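Local coordinates for protein scyllo-inositol 2-dehydrogenase (NADP(+)) IolW (Bacillus subtilis subsp. subtilis, PDB 3GDO) that catalyses the reversible NADPH-dependent reduction of scyllo-inosose to scyllo-inositol and cannot use NADH in place of NADPH, at residues E56-E59 / I60-D63; E80-M83 / A84-A88. One frame throughout, in Å; residues are numbered along the deposited sequence.

Contact 1 of 2, residues E56-E59 / I60-D63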
ATOM      1  N   GLU B  56      25.056 -35.366 -19.223  1.00 53.91           N
ATOM      2  CA  GLU B  56      26.082 -34.340 -19.447  1.00 54.56           C
ATOM      3  C   GLU B  56      25.521 -33.159 -20.212  1.00 53.80           C
ATOM      4  O   GLU B  56      24.712 -33.351 -21.114  1.00 52.84           O
ATOM      5  CB  GLU B  56      27.264 -34.904 -20.231  1.00 54.91           C
ATOM      6  CG  GLU B  56      28.580 -34.539 -19.609  1.00 58.61           C
ATOM      7  CD  GLU B  56      28.618 -34.909 -18.129  1.00 62.18           C
ATOM      8  OE1 GLU B  56      28.205 -36.038 -17.781  1.00 64.41           O
ATOM      9  OE2 GLU B  56      29.055 -34.065 -17.319  1.00 64.10           O
ATOM     10  N   LEU B  57      25.979 -31.954 -19.866  1.00 53.47           N
ATOM     11  CA  LEU B  57      25.592 -30.748 -20.603  1.00 53.59           C
ATOM     12  C   LEU B  57      25.935 -30.851 -22.101  1.00 54.05           C
ATOM     13  O   LEU B  57      25.109 -30.512 -22.945  1.00 53.57           O
ATOM     14  CB  LEU B  57      26.189 -29.492 -19.955  1.00 53.12           C
ATOM     15  CG  LEU B  57      25.842 -28.134 -20.590  1.00 52.80           C
ATOM     16  CD1 LEU B  57      24.351 -27.977 -20.833  1.00 50.57           C
ATOM     17  CD2 LEU B  57      26.389 -26.990 -19.757  1.00 51.92           C
ATOM     18  N   GLU B  58      27.126 -31.385 -22.407  1.00 54.80           N
ATOM     19  CA  GLU B  58      27.613 -31.573 -23.791  1.00 55.41           C
ATOM     20  C   GLU B  58      26.690 -32.379 -24.653  1.00 54.48           C
ATOM     21  O   GLU B  58      26.643 -32.171 -25.867  1.00 55.27           O
ATOM     22  CB  GLU B  58      28.980 -32.262 -23.832  1.00 55.80           C
ATOM     23  CG  GLU B  58      30.123 -31.382 -23.425  1.00 59.60           C
ATOM     24  CD  GLU B  58      30.109 -31.059 -21.936  1.00 64.75           C
ATOM     25  OE1 GLU B  58      29.484 -31.812 -21.144  1.00 66.49           O
ATOM     26  OE2 GLU B  58      30.724 -30.037 -21.556  1.00 66.71           O
ATOM     27  N   GLU B  59      25.994 -33.331 -24.049  1.00 53.38           N
ATOM     28  CA  GLU B  59      25.043 -34.143 -24.788  1.00 53.06           C
ATOM     29  C   GLU B  59      23.900 -33.286 -25.385  1.00 51.91           C
ATOM     30  O   GLU B  59      23.122 -33.741 -26.229  1.00 51.31           O
ATOM     31  CB  GLU B  59      24.501 -35.252 -23.885  1.00 53.74           C
ATOM     32  CG  GLU B  59      25.576 -36.239 -23.327  1.00 55.88           C
ATOM     33  CD  GLU B  59      24.953 -37.436 -22.573  1.00 60.28           C
ATOM     34  OE1 GLU B  59      24.162 -38.194 -23.203  1.00 60.72           O
ATOM     35  OE2 GLU B  59      25.236 -37.606 -21.352  1.00 59.98           O
ATOM     36  N   ILE B  60      23.795 -32.048 -24.908  1.00 51.05           N
ATOM     37  CA  ILE B  60      22.877 -31.063 -25.470  1.00 50.02           C
ATOM     38  C   ILE B  60      23.657 -30.007 -26.268  1.00 49.37           C
ATOM     39  O   ILE B  60      23.270 -29.665 -27.391  1.00 48.04           O
ATOM     40  CB  ILE B  60      22.065 -30.354 -24.351  1.00 50.53           C
ATOM     41  CG1 ILE B  60      21.317 -31.375 -23.474  1.00 50.41           C
ATOM     42  CG2 ILE B  60      21.149 -29.259 -24.927  1.00 48.82           C
ATOM     43  CD1 ILE B  60      19.907 -31.676 -23.877  1.00 52.00           C
ATOM     44  N   THR B  61      24.740 -29.485 -25.690  1.00 48.82           N
ATOM     45  CA  THR B  61      25.458 -28.384 -26.330  1.00 50.25           C
ATOM     46  C   THR B  61      26.200 -28.792 -27.619  1.00 50.67           C
ATOM     47  O   THR B  61      26.353 -27.971 -28.518  1.00 51.21           O
ATOM     48  CB  THR B  61      26.436 -27.667 -25.378  1.00 49.87           C
ATOM     49  OG1 THR B  61      27.430 -28.590 -24.946  1.00 50.69           O
ATOM     50  CG2 THR B  61      25.694 -27.113 -24.169  1.00 50.54           C
ATOM     51  N   ASN B  62      26.645 -30.048 -27.698  1.00 51.07           N
ATOM     52  CA  ASN B  62      27.331 -30.559 -28.885  1.00 51.16           C
ATOM     53  C   ASN B  62      26.410 -31.207 -29.866  1.00 50.66           C
ATOM     54  O   ASN B  62      26.849 -31.589 -30.951  1.00 51.09           O
ATOM     55  CB  ASN B  62      28.393 -31.592 -28.520  1.00 51.59           C
ATOM     56  CG  ASN B  62      29.489 -31.015 -27.687  1.00 52.59           C
ATOM     57  OD1 ASN B  62      29.573 -29.802 -27.515  1.00 55.99           O
ATOM     58  ND2 ASN B  62      30.340 -31.882 -27.146  1.00 57.44           N
ATOM     59  N   ASP B  63      25.152 -31.391 -29.486  1.00 50.36           N
ATOM     60  CA  ASP B  63      24.214 -31.999 -30.412  1.00 49.35           C
ATOM     61  C   ASP B  63      23.722 -30.938 -31.402  1.00 49.29           C
ATOM     62  O   ASP B  63      22.929 -30.049 -31.029  1.00 48.29           O
ATOM     63  CB  ASP B  63      23.061 -32.672 -29.676  1.00 49.48           C
ATOM     64  CG  ASP B  63      22.021 -33.234 -30.622  1.00 50.17           C
ATOM     65  OD1 ASP B  63      22.154 -33.005 -31.835  1.00 52.80           O
ATOM     66  OD2 ASP B  63      21.055 -33.894 -30.187  1.00 52.22           O
TER
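Leu57 carries CG anti to its backbone N (chi1 -178°), and Thr61, four residues on, sets OG1 between its own N and carbonyl carbon (chi1 62°), which turns CG2 back toward the leucine. The two side chains cross nearly at right angles, Thr61 CG2 lying 3.7 Å from Leu57 CD1 and equally near CG. The hydroxyl lies against Glu58, with Thr61 OG1 3.2 Å from Glu58 CA. Replacing Thr61 by an alanine would probably leave the branch of Leu57 without its methyl partner and open a gap beside Glu58 CA. Two donors grip Leu57 O: Thr61 N at 3.0 Å, tilted slightly from the carbonyl plane, and Ile60 N at 2.8 Å, well above it, evidence of a single tight turn mixing i+3 and i+4 bonds. Asn62 N continues the pattern to Glu58 O (2.8 Å). Alongside, Asn62 ND2 lies 3.6 Å from Glu58 CB, the amide and carboxylate planes 70° apart. At the start of the turn, Glu59 OE2 reaches back to accept Glu56 N from above the carboxylate plane, and also takes His55 N. Beyond it, Asp63 accepts Ala65 N and forms a salt bridge with Lys35, whose NZ also reaches Glu59 O. This short Rossmann-domain helix rests Ile60 on strands 52-54, 31-37 and 6-11, while Leu57 touches Met37, Leu11 and helix 78-87.

Contact 2 of 2, residues E80-M83 / A84-A88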
ATOM      1  N   GLU B  80      26.603 -20.334 -15.854  1.00 54.91           N
ATOM      2  CA  GLU B  80      27.543 -21.224 -16.525  1.00 54.39           C
ATOM      3  C   GLU B  80      26.880 -21.974 -17.685  1.00 52.78           C
ATOM      4  O   GLU B  80      27.366 -21.971 -18.813  1.00 52.10           O
ATOM      5  CB  GLU B  80      27.954 -22.252 -15.497  1.00 55.36           C
ATOM      6  CG  GLU B  80      29.415 -22.419 -15.220  1.00 59.31           C
ATOM      7  CD  GLU B  80      29.591 -23.393 -14.070  1.00 65.09           C
ATOM      8  OE1 GLU B  80      29.287 -23.009 -12.908  1.00 67.89           O
ATOM      9  OE2 GLU B  80      29.977 -24.556 -14.333  1.00 66.89           O
ATOM     10  N   HIS B  81      25.760 -22.622 -17.380  1.00 50.76           N
ATOM     11  CA  HIS B  81      24.987 -23.379 -18.352  1.00 49.45           C
ATOM     12  C   HIS B  81      24.510 -22.514 -19.520  1.00 47.95           C
ATOM     13  O   HIS B  81      24.656 -22.902 -20.679  1.00 47.56           O
ATOM     14  CB  HIS B  81      23.806 -24.053 -17.661  1.00 49.84           C
ATOM     15  CG  HIS B  81      24.187 -25.262 -16.863  1.00 52.28           C
ATOM     16  ND1 HIS B  81      23.255 -26.151 -16.369  1.00 54.55           N
ATOM     17  CD2 HIS B  81      25.401 -25.751 -16.502  1.00 53.40           C
ATOM     18  CE1 HIS B  81      23.876 -27.123 -15.719  1.00 55.71           C
ATOM     19  NE2 HIS B  81      25.180 -26.907 -15.789  1.00 55.61           N
ATOM     20  N   THR B  82      23.958 -21.348 -19.209  1.00 45.99           N
ATOM     21  CA  THR B  82      23.488 -20.426 -20.226  1.00 44.88           C
ATOM     22  C   THR B  82      24.639 -19.993 -21.158  1.00 44.59           C
ATOM     23  O   THR B  82      24.475 -20.002 -22.381  1.00 43.93           O
ATOM     24  CB  THR B  82      22.790 -19.214 -19.600  1.00 45.10           C
ATOM     25  OG1 THR B  82      21.756 -19.674 -18.705  1.00 46.23           O
ATOM     26  CG2 THR B  82      22.145 -18.336 -20.677  1.00 44.54           C
ATOM     27  N   MET B  83      25.780 -19.625 -20.575  1.00 44.18           N
ATOM     28  CA  MET B  83      26.927 -19.210 -21.359  1.00 44.51           C
ATOM     29  C   MET B  83      27.354 -20.342 -22.285  1.00 45.02           C
ATOM     30  O   MET B  83      27.526 -20.119 -23.490  1.00 45.64           O
ATOM     31  CB  MET B  83      28.100 -18.762 -20.479  1.00 43.79           C
ATOM     32  CG  MET B  83      29.204 -18.030 -21.311  1.00 42.41           C
ATOM     33  SD  MET B  83      28.619 -16.667 -22.341  1.00 37.50           S
ATOM     34  CE  MET B  83      29.471 -15.353 -21.447  1.00 35.04           C
ATOM     35  N   ALA B  84      27.488 -21.546 -21.723  1.00 44.65           N
ATOM     36  CA  ALA B  84      27.830 -22.744 -22.471  1.00 45.04           C
ATOM     37  C   ALA B  84      26.878 -22.957 -23.635  1.00 45.46           C
ATOM     38  O   ALA B  84      27.302 -23.330 -24.730  1.00 45.00           O
ATOM     39  CB  ALA B  84      27.816 -23.953 -21.554  1.00 45.77           C
ATOM     40  N   CYS B  85      25.588 -22.712 -23.422  1.00 45.41           N
ATOM     41  CA  CYS B  85      24.632 -22.881 -24.520  1.00 45.47           C
ATOM     42  C   CYS B  85      24.821 -21.820 -25.584  1.00 45.60           C
ATOM     43  O   CYS B  85      24.749 -22.112 -26.795  1.00 44.76           O
ATOM     44  CB  CYS B  85      23.204 -22.831 -24.020  1.00 45.77           C
ATOM     45  SG  CYS B  85      22.758 -24.257 -23.042  1.00 47.79           S
ATOM     46  N   ILE B  86      25.038 -20.589 -25.126  1.00 45.96           N
ATOM     47  CA  ILE B  86      25.302 -19.480 -26.021  1.00 46.67           C
ATOM     48  C   ILE B  86      26.584 -19.773 -26.827  1.00 47.58           C
ATOM     49  O   ILE B  86      26.562 -19.681 -28.041  1.00 47.73           O
ATOM     50  CB  ILE B  86      25.391 -18.125 -25.281  1.00 46.64           C
ATOM     51  CG1 ILE B  86      24.025 -17.698 -24.734  1.00 44.59           C
ATOM     52  CG2 ILE B  86      25.872 -17.000 -26.224  1.00 45.87           C
ATOM     53  CD1 ILE B  86      24.142 -16.606 -23.673  1.00 40.39           C
ATOM     54  N   GLN B  87      27.671 -20.155 -26.154  1.00 48.78           N
ATOM     55  CA  GLN B  87      28.920 -20.499 -26.845  1.00 49.60           C
ATOM     56  C   GLN B  87      28.699 -21.585 -27.904  1.00 49.29           C
ATOM     57  O   GLN B  87      29.349 -21.573 -28.923  1.00 50.10           O
ATOM     58  CB  GLN B  87      30.016 -20.965 -25.883  1.00 50.09           C
ATOM     59  CG  GLN B  87      30.426 -19.999 -24.766  1.00 53.04           C
ATOM     60  CD  GLN B  87      30.972 -18.652 -25.224  1.00 57.32           C
ATOM     61  OE1 GLN B  87      30.914 -18.283 -26.414  1.00 58.06           O
ATOM     62  NE2 GLN B  87      31.503 -17.893 -24.257  1.00 58.78           N
ATOM     63  N   ALA B  88      27.766 -22.499 -27.676  1.00 48.33           N
ATOM     64  CA  ALA B  88      27.531 -23.595 -28.609  1.00 47.03           C
ATOM     65  C   ALA B  88      26.545 -23.238 -29.716  1.00 46.58           C
ATOM     66  O   ALA B  88      26.172 -24.094 -30.538  1.00 46.22           O
ATOM     67  CB  ALA B  88      27.067 -24.837 -27.857  1.00 47.23           C
TER
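The amide of Gln87 turns one face toward Met83: SD stands above the amide plane, 3.7 Å from Gln87 NE2, and Met83 CG lies on the same side at a shallower slant. The other flat group, the imidazole of His81, does not touch residues 84-88 and instead has Leu57 over one face, near its CD2 corner, with Thr73 also touching the ring. Both partners of the amide contact are folded to make it. Met83 sends CG anti to its backbone N and then bends at chi2 (52°), swinging the sulfur along the helix toward its C-terminal end; Gln87 sets CG anti to its carbonyl carbon (chi1 -58°), which brings Gln87 CG to 3.2 Å from Met83 O, and a bend at chi2 then carries the amide toward the methionine. That carbonyl also receives Gln87 N at 2.7 Å in an almost straight bond (174°), with the donor nearly in line with the C=O. Three further i+4 bonds of regular alpha-helical form precede it: Ala84 N to Glu80 O, Cys85 N to His81 O and Ile86 N to Thr82 O, each 2.9 Å long. On another side of the helix, Ile86 CG1 comes within 3.3 Å of Thr82 O, and its CD1 meets Thr82 CG2 at 4.0 Å. The hydroxyl of buried Thr82 is satisfied one turn earlier by His78 O. This is the helix of a beta-alpha-beta crossover in the Rossmann domain: Thr82 and Cys85 pack on its two parallel strands, 68-71 and 91-95, whereas Met83 and Ile86 face helix 102-115 through Thr107 and Ala111.

Followed from the N terminus, the chain leaves strand 52-54, makes the single turn of contact 1, and then enters strand 68-71, three places across the parallel sheet, in the return crossing between the two halves of a Rossmann fold. Contact 2 comes next, within the helix joining strand 68-71 to strand 91-95. Each contact closes just one local stretch of helix; they lie in series, neither nested nor crossed. Their centres are 10 Å apart and they touch directly: Leu57 CD2 packs 3.8 Å from Ala84 CB, and Thr61 O lies 3.3 Å from Ala88 CB. Through this packing the short helix 58-61 is joined to helix 78-87.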